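Local coordinates for putative yopH targeting protein (PDB 4GF3) that probably acts as a type III secretion chaperone of the CesT family that binds the effector YopH and targets it for export, at residues E47-M52 with W92-I97; F51-I56 with A82-D87. All coordinates share one frame; numbering follows the deposited sequence.

Contact 1 (E47-M52 with W92-I97); sequences ELVAFM and WSQLNI
Leu-95 O is among the best-held polar atoms here, gripped twice from the neighbouring strand: the N-H of Leu-48 reaches it with N and O 2.8 Å apart, and the CA-H of Glu-47 adds a second, weaker contact. The amide comes in nearly along the C=O axis. Leu-95 N answers to Leu-48 O, and the same two-bond exchange repeats at Ala-50 and Ser-93, where Ser-93 N lies 2.8 Å from Ala-50 O, an oxygen held in the same way, with the CA-H of Trp-92 as its second contact. Four backbone bonds thus fix the register of 47-52 against 92-97, whose directions differ by 153°.

On the face carrying Glu-47, Val-49 and Phe-51, the partners are Asn-96, Gln-94 and Trp-92. Gln-94 leaves with CG anti to the backbone N (chi1 -176°) and stays extended, running alongside Val-49 until NE2 meets Glu-47 OE2 at 3.0 Å. The bond is straight at hydrogen (167°) and lies in the amide plane, yet the donor sits above the carboxylate plane. Glu-47 OE1 has its own donor in Asn-44 ND2, so both carboxylate oxygens are bound. Phe-51 and Trp-92 touch through their CB atoms, 3.6 Å apart, while both rings lead away; an apolar side chain from the chain of another protein packs on Phe-51, and one packs on Val-49.

The other face, with Leu-48, Ala-50, Ser-93 and Leu-95, is buried and mostly apolar; the Ser-93 hydroxyl is satisfied by Val-78 O. Leu-48 CD2 settles 3.9 Å from Leu-95 CB and touches Ile-97 CG1. Helix 102-118 covers Ala-50, Ser-93 and Leu-95; helix 4-15 covers Leu-48. This is the antiparallel pairing of strands 47-56 and 88-96 in the helix-backed sheet of the CesT-type chaperone fold.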
loop_
_atom_site.group_PDB
_atom_site.type_symbol
_atom_site.label_atom_id
_atom_site.label_comp_id
_atom_site.label_asym_id
_atom_site.label_seq_id
_atom_site.Cartn_x
_atom_site.Cartn_y
_atom_site.Cartn_z
ATOM N N GLU A 47 9.408 8.767 -6.484
ATOM C CA GLU A 47 8.434 7.683 -6.415
ATOM C C GLU A 47 8.206 7.208 -5.011
ATOM O O GLU A 47 9.117 7.226 -4.158
ATOM C CB GLU A 47 8.823 6.517 -7.288
ATOM C CG GLU A 47 8.959 6.855 -8.748
ATOM C CD GLU A 47 9.470 5.628 -9.524
ATOM O OE1 GLU A 47 10.682 5.424 -9.667
ATOM O OE2 GLU A 47 8.674 4.821 -9.930
ATOM N N LEU A 48 6.999 6.754 -4.761
ATOM C CA LEU A 48 6.714 6.058 -3.531
ATOM C C LEU A 48 6.113 4.706 -3.803
ATOM O O LEU A 48 5.710 4.380 -4.921
ATOM C CB LEU A 48 5.798 6.848 -2.586
ATOM C CG LEU A 48 4.268 6.808 -2.961
ATOM C CD1 LEU A 48 3.404 7.031 -1.719
ATOM C CD2 LEU A 48 3.910 7.809 -4.040
ATOM N N VAL A 49 6.067 3.911 -2.755
ATOM C CA VAL A 49 5.332 2.644 -2.805
ATOM C C VAL A 49 4.342 2.532 -1.700
ATOM O O VAL A 49 4.510 3.110 -0.609
ATOM C CB VAL A 49 6.229 1.408 -2.712
ATOM C CG1 VAL A 49 7.104 1.276 -3.959
ATOM C CG2 VAL A 49 7.079 1.476 -1.422
ATOM N N ALA A 50 3.289 1.770 -1.998
ATOM C CA ALA A 50 2.307 1.332 -1.052
ATOM C C ALA A 50 2.263 -0.182 -1.156
ATOM O O ALA A 50 2.273 -0.776 -2.265
ATOM C CB ALA A 50 0.958 1.925 -1.373
ATOM N N PHE A 51 2.342 -0.835 -0.024
ATOM C CA PHE A 51 2.478 -2.316 -0.045
ATOM C C PHE A 51 1.981 -2.977 1.218
ATOM O O PHE A 51 1.942 -2.342 2.300
ATOM C CB PHE A 51 3.936 -2.757 -0.370
ATOM C CG PHE A 51 4.928 -2.473 0.704
ATOM C CD1 PHE A 51 5.238 -3.451 1.676
ATOM C CD2 PHE A 51 5.556 -1.245 0.773
ATOM C CE1 PHE A 51 6.148 -3.193 2.663
ATOM C CE2 PHE A 51 6.513 -1.011 1.739
ATOM C CZ PHE A 51 6.811 -1.984 2.680
ATOM N N MET A 52 1.632 -4.257 1.090
ATOM C CA MET A 52 1.132 -5.053 2.211
ATOM C C MET A 52 1.538 -6.526 2.058
ATOM O O MET A 52 1.655 -7.066 0.917
ATOM C CB MET A 52 -0.383 -4.900 2.360
ATOM C CG MET A 52 -1.239 -5.474 1.274
ATOM S SD MET A 52 -2.963 -5.403 1.746
ATOM C CE MET A 52 -3.121 -6.732 2.934
ATOM N N TRP A 92 1.759 -4.803 -3.981
ATOM C CA TRP A 92 2.433 -3.549 -3.989
ATOM C C TRP A 92 2.066 -2.704 -5.224
ATOM O O TRP A 92 1.599 -3.185 -6.284
ATOM C CB TRP A 92 3.969 -3.682 -3.878
ATOM C CG TRP A 92 4.612 -4.416 -5.043
ATOM C CD1 TRP A 92 4.899 -5.759 -5.095
ATOM C CD2 TRP A 92 5.149 -3.849 -6.263
ATOM N NE1 TRP A 92 5.609 -6.051 -6.227
ATOM C CE2 TRP A 92 5.691 -4.929 -7.012
ATOM C CE3 TRP A 92 5.147 -2.544 -6.839
ATOM C CZ2 TRP A 92 6.282 -4.738 -8.269
ATOM C CZ3 TRP A 92 5.691 -2.367 -8.090
ATOM C CH2 TRP A 92 6.275 -3.457 -8.780
ATOM N N SER A 93 2.178 -1.412 -5.031
ATOM C CA SER A 93 2.026 -0.472 -6.161
ATOM C C SER A 93 3.100 0.603 -6.029
ATOM O O SER A 93 3.468 1.039 -4.905
ATOM C CB SER A 93 0.632 0.199 -6.232
ATOM O OG SER A 93 0.496 0.916 -7.454
ATOM N N GLN A 94 3.614 1.024 -7.182
ATOM C CA GLN A 94 4.688 2.001 -7.269
ATOM C C GLN A 94 4.205 3.201 -8.076
ATOM O O GLN A 94 3.710 3.024 -9.155
ATOM C CB GLN A 94 5.953 1.352 -7.891
ATOM C CG GLN A 94 7.168 2.286 -7.926
ATOM C CD GLN A 94 8.487 1.514 -8.193
ATOM O OE1 GLN A 94 8.656 0.327 -7.819
ATOM N NE2 GLN A 94 9.427 2.206 -8.785
ATOM N N LEU A 95 4.326 4.383 -7.512
ATOM C CA LEU A 95 3.700 5.594 -7.998
ATOM C C LEU A 95 4.664 6.801 -7.963
ATOM O O LEU A 95 5.479 6.972 -7.075
ATOM C CB LEU A 95 2.492 5.951 -7.117
ATOM C CG LEU A 95 1.407 4.863 -6.985
ATOM C CD1 LEU A 95 1.379 4.297 -5.573
ATOM C CD2 LEU A 95 0.055 5.401 -7.442
ATOM N N ASN A 96 4.430 7.705 -8.884
ATOM C CA ASN A 96 5.071 8.937 -8.930
ATOM C C ASN A 96 4.430 9.898 -7.953
ATOM O O ASN A 96 3.222 10.165 -8.013
ATOM C CB ASN A 96 4.984 9.486 -10.362
ATOM C CG ASN A 96 5.665 10.774 -10.520
ATOM O OD1 ASN A 96 5.109 11.830 -10.214
ATOM N ND2 ASN A 96 6.907 10.728 -11.118
ATOM N N ILE A 97 5.268 10.486 -7.099
ATOM C CA ILE A 97 4.802 11.381 -6.015
ATOM C C ILE A 97 4.047 12.564 -6.588
ATOM O O ILE A 97 2.982 12.955 -6.091
ATOM C CB ILE A 97 5.985 11.868 -5.157
ATOM C CG1 ILE A 97 6.548 10.698 -4.322
ATOM C CG2 ILE A 97 5.583 13.023 -4.206
ATOM C CD1 ILE A 97 7.939 10.929 -3.819
#

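Contact 2 (F51-I56 with A82-D87); sequences FMRAGI and ALDKDD
Both carboxylate oxygens of Asp-84 find donors, and they do different jobs. Asp-84 OD2 faces strand 47-56 and takes the N-H of Arg-53 NE at 3.0 Å, a salt bridge with the acceptor at the edge of the guanidinium and in its plane. The two flat groups are nearly coplanar, 27° apart, and NE meets the oxygen nearly along the C-O axis. Arg-53 gets there with CG anti to the backbone N and its chain extended as far as NE. Asp-84 OD1 stays with its own loop: Asp-86 N approaches it from above the carboxylate plane at 2.8 Å, closing an Asx turn, and His-88 N donates to it as well. The backbone carbonyl, Asp-84 O, accepts from Asp-87 N at 3.0 Å and closes a type I turn whose last residue, Asp-87, has a positive phi of 70°.

Ile-56 fills in at the strand end, its CG1 lying 3.6 Å from Asp-87 O, which also meets the CA-H of Ile-56. At this surface end of the sheet the arrangement is that of a beta hairpin: the Asp-rich turn joins strands 80-83 and 88-96, and its first residue ties it to strand 47-56.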
loop_
_atom_site.group_PDB
_atom_site.type_symbol
_atom_site.label_atom_id
_atom_site.label_comp_id
_atom_site.label_asym_id
_atom_site.label_seq_id
_atom_site.Cartn_x
_atom_site.Cartn_y
_atom_site.Cartn_z
ATOM N N PHE A 51 2.342 -0.835 -0.024
ATOM C CA PHE A 51 2.478 -2.316 -0.045
ATOM C C PHE A 51 1.981 -2.977 1.218
ATOM O O PHE A 51 1.942 -2.342 2.300
ATOM C CB PHE A 51 3.936 -2.757 -0.370
ATOM C CG PHE A 51 4.928 -2.473 0.704
ATOM C CD1 PHE A 51 5.238 -3.451 1.676
ATOM C CD2 PHE A 51 5.556 -1.245 0.773
ATOM C CE1 PHE A 51 6.148 -3.193 2.663
ATOM C CE2 PHE A 51 6.513 -1.011 1.739
ATOM C CZ PHE A 51 6.811 -1.984 2.680
ATOM N N MET A 52 1.632 -4.257 1.090
ATOM C CA MET A 52 1.132 -5.053 2.211
ATOM C C MET A 52 1.538 -6.526 2.058
ATOM O O MET A 52 1.655 -7.066 0.917
ATOM C CB MET A 52 -0.383 -4.900 2.360
ATOM C CG MET A 52 -1.239 -5.474 1.274
ATOM S SD MET A 52 -2.963 -5.403 1.746
ATOM C CE MET A 52 -3.121 -6.732 2.934
ATOM N N ARG A 53 1.747 -7.173 3.194
ATOM C CA ARG A 53 1.872 -8.623 3.229
ATOM C C ARG A 53 0.468 -9.194 3.364
ATOM O O ARG A 53 -0.313 -8.827 4.258
ATOM C CB ARG A 53 2.780 -9.100 4.369
ATOM C CG ARG A 53 3.062 -10.632 4.429
ATOM C CD ARG A 53 4.294 -10.904 5.303
ATOM N NE ARG A 53 4.659 -12.327 5.508
ATOM C CZ ARG A 53 4.198 -13.091 6.496
ATOM N NH1 ARG A 53 3.295 -12.609 7.346
ATOM N NH2 ARG A 53 4.605 -14.366 6.627
ATOM N N ALA A 54 0.148 -10.108 2.468
ATOM C CA ALA A 54 -1.089 -10.834 2.543
ATOM C C ALA A 54 -0.831 -12.314 2.972
ATOM O O ALA A 54 0.228 -12.635 3.585
ATOM C CB ALA A 54 -1.803 -10.713 1.204
ATOM N N GLY A 55 -1.737 -13.218 2.595
ATOM C CA GLY A 55 -1.700 -14.619 3.073
ATOM C C GLY A 55 -0.785 -15.513 2.268
ATOM O O GLY A 55 -0.203 -15.099 1.243
ATOM N N ILE A 56 -0.602 -16.720 2.759
ATOM C CA ILE A 56 0.239 -17.711 2.099
ATOM C C ILE A 56 -0.350 -18.112 0.734
ATOM O O ILE A 56 -1.570 -18.138 0.561
ATOM C CB ILE A 56 0.481 -18.941 2.999
ATOM C CG1 ILE A 56 1.633 -19.758 2.415
ATOM C CG2 ILE A 56 -0.788 -19.783 3.160
ATOM C CD1 ILE A 56 2.230 -20.785 3.329
ATOM N N ALA A 82 4.386 -9.965 -5.499
ATOM C CA ALA A 82 5.607 -10.722 -5.292
ATOM C C ALA A 82 5.330 -11.851 -4.288
ATOM O O ALA A 82 4.336 -11.837 -3.567
ATOM C CB ALA A 82 6.708 -9.840 -4.715
ATOM N N LEU A 83 6.263 -12.774 -4.178
ATOM C CA LEU A 83 6.244 -13.694 -3.048
ATOM C C LEU A 83 7.424 -13.456 -2.165
ATOM O O LEU A 83 8.587 -13.348 -2.623
ATOM C CB LEU A 83 6.284 -15.161 -3.495
ATOM C CG LEU A 83 5.074 -15.659 -4.259
ATOM C CD1 LEU A 83 5.440 -16.996 -4.858
ATOM C CD2 LEU A 83 3.863 -15.818 -3.364
ATOM N N ASP A 84 7.146 -13.481 -0.889
ATOM C CA ASP A 84 8.201 -13.503 0.078
ATOM C C ASP A 84 8.757 -14.878 0.347
ATOM O O ASP A 84 8.367 -15.900 -0.254
ATOM C CB ASP A 84 7.794 -12.732 1.320
ATOM C CG ASP A 84 6.965 -13.549 2.296
ATOM O OD1 ASP A 84 6.777 -14.779 2.165
ATOM O OD2 ASP A 84 6.427 -12.883 3.161
ATOM N N LYS A 85 9.747 -14.935 1.222
ATOM C CA LYS A 85 10.536 -16.162 1.358
ATOM C C LYS A 85 9.736 -17.312 1.959
ATOM O O LYS A 85 10.186 -18.488 1.964
ATOM C CB LYS A 85 11.755 -15.907 2.232
ATOM C CG LYS A 85 11.410 -15.542 3.650
ATOM C CD LYS A 85 12.641 -15.658 4.541
ATOM C CE LYS A 85 12.559 -14.614 5.648
ATOM N NZ LYS A 85 13.924 -14.292 6.148
ATOM N N ASP A 86 8.567 -16.949 2.492
ATOM C CA ASP A 86 7.687 -17.904 3.094
ATOM C C ASP A 86 6.403 -18.168 2.291
ATOM O O ASP A 86 5.454 -18.745 2.788
ATOM C CB ASP A 86 7.451 -17.442 4.508
ATOM C CG ASP A 86 8.756 -17.547 5.343
ATOM O OD1 ASP A 86 9.479 -18.575 5.166
ATOM O OD2 ASP A 86 9.055 -16.602 6.125
ATOM N N ASP A 87 6.441 -17.783 1.031
ATOM C CA ASP A 87 5.370 -18.040 0.093
ATOM C C ASP A 87 4.120 -17.178 0.446
ATOM O O ASP A 87 3.020 -17.502 -0.011
ATOM C CB ASP A 87 5.015 -19.535 0.030
ATOM C CG ASP A 87 6.190 -20.415 -0.456
ATOM O OD1 ASP A 87 7.206 -19.873 -0.957
ATOM O OD2 ASP A 87 6.077 -21.640 -0.379
#

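Strand 47-56 carries both contacts, its first half in contact 1 and its second in contact 2, with Phe-51 and Met-52 common to them; the centres lie about 16 Å apart. The chain then passes through helix 60-68 before strand 80-83, turns at 84-87 and comes back as 88-96. Because 88-96 lies between 47-56 and 80-83 in the sheet, contact 1 is a pairing of direct neighbours in the interior, whereas contact 2 joins the hairpin's tip to the far end of 47-56 at the surface. Together they leave strand 47-56 paired with 88-96 along its first half and met by the hairpin turn towards its end, all within the CesT family region.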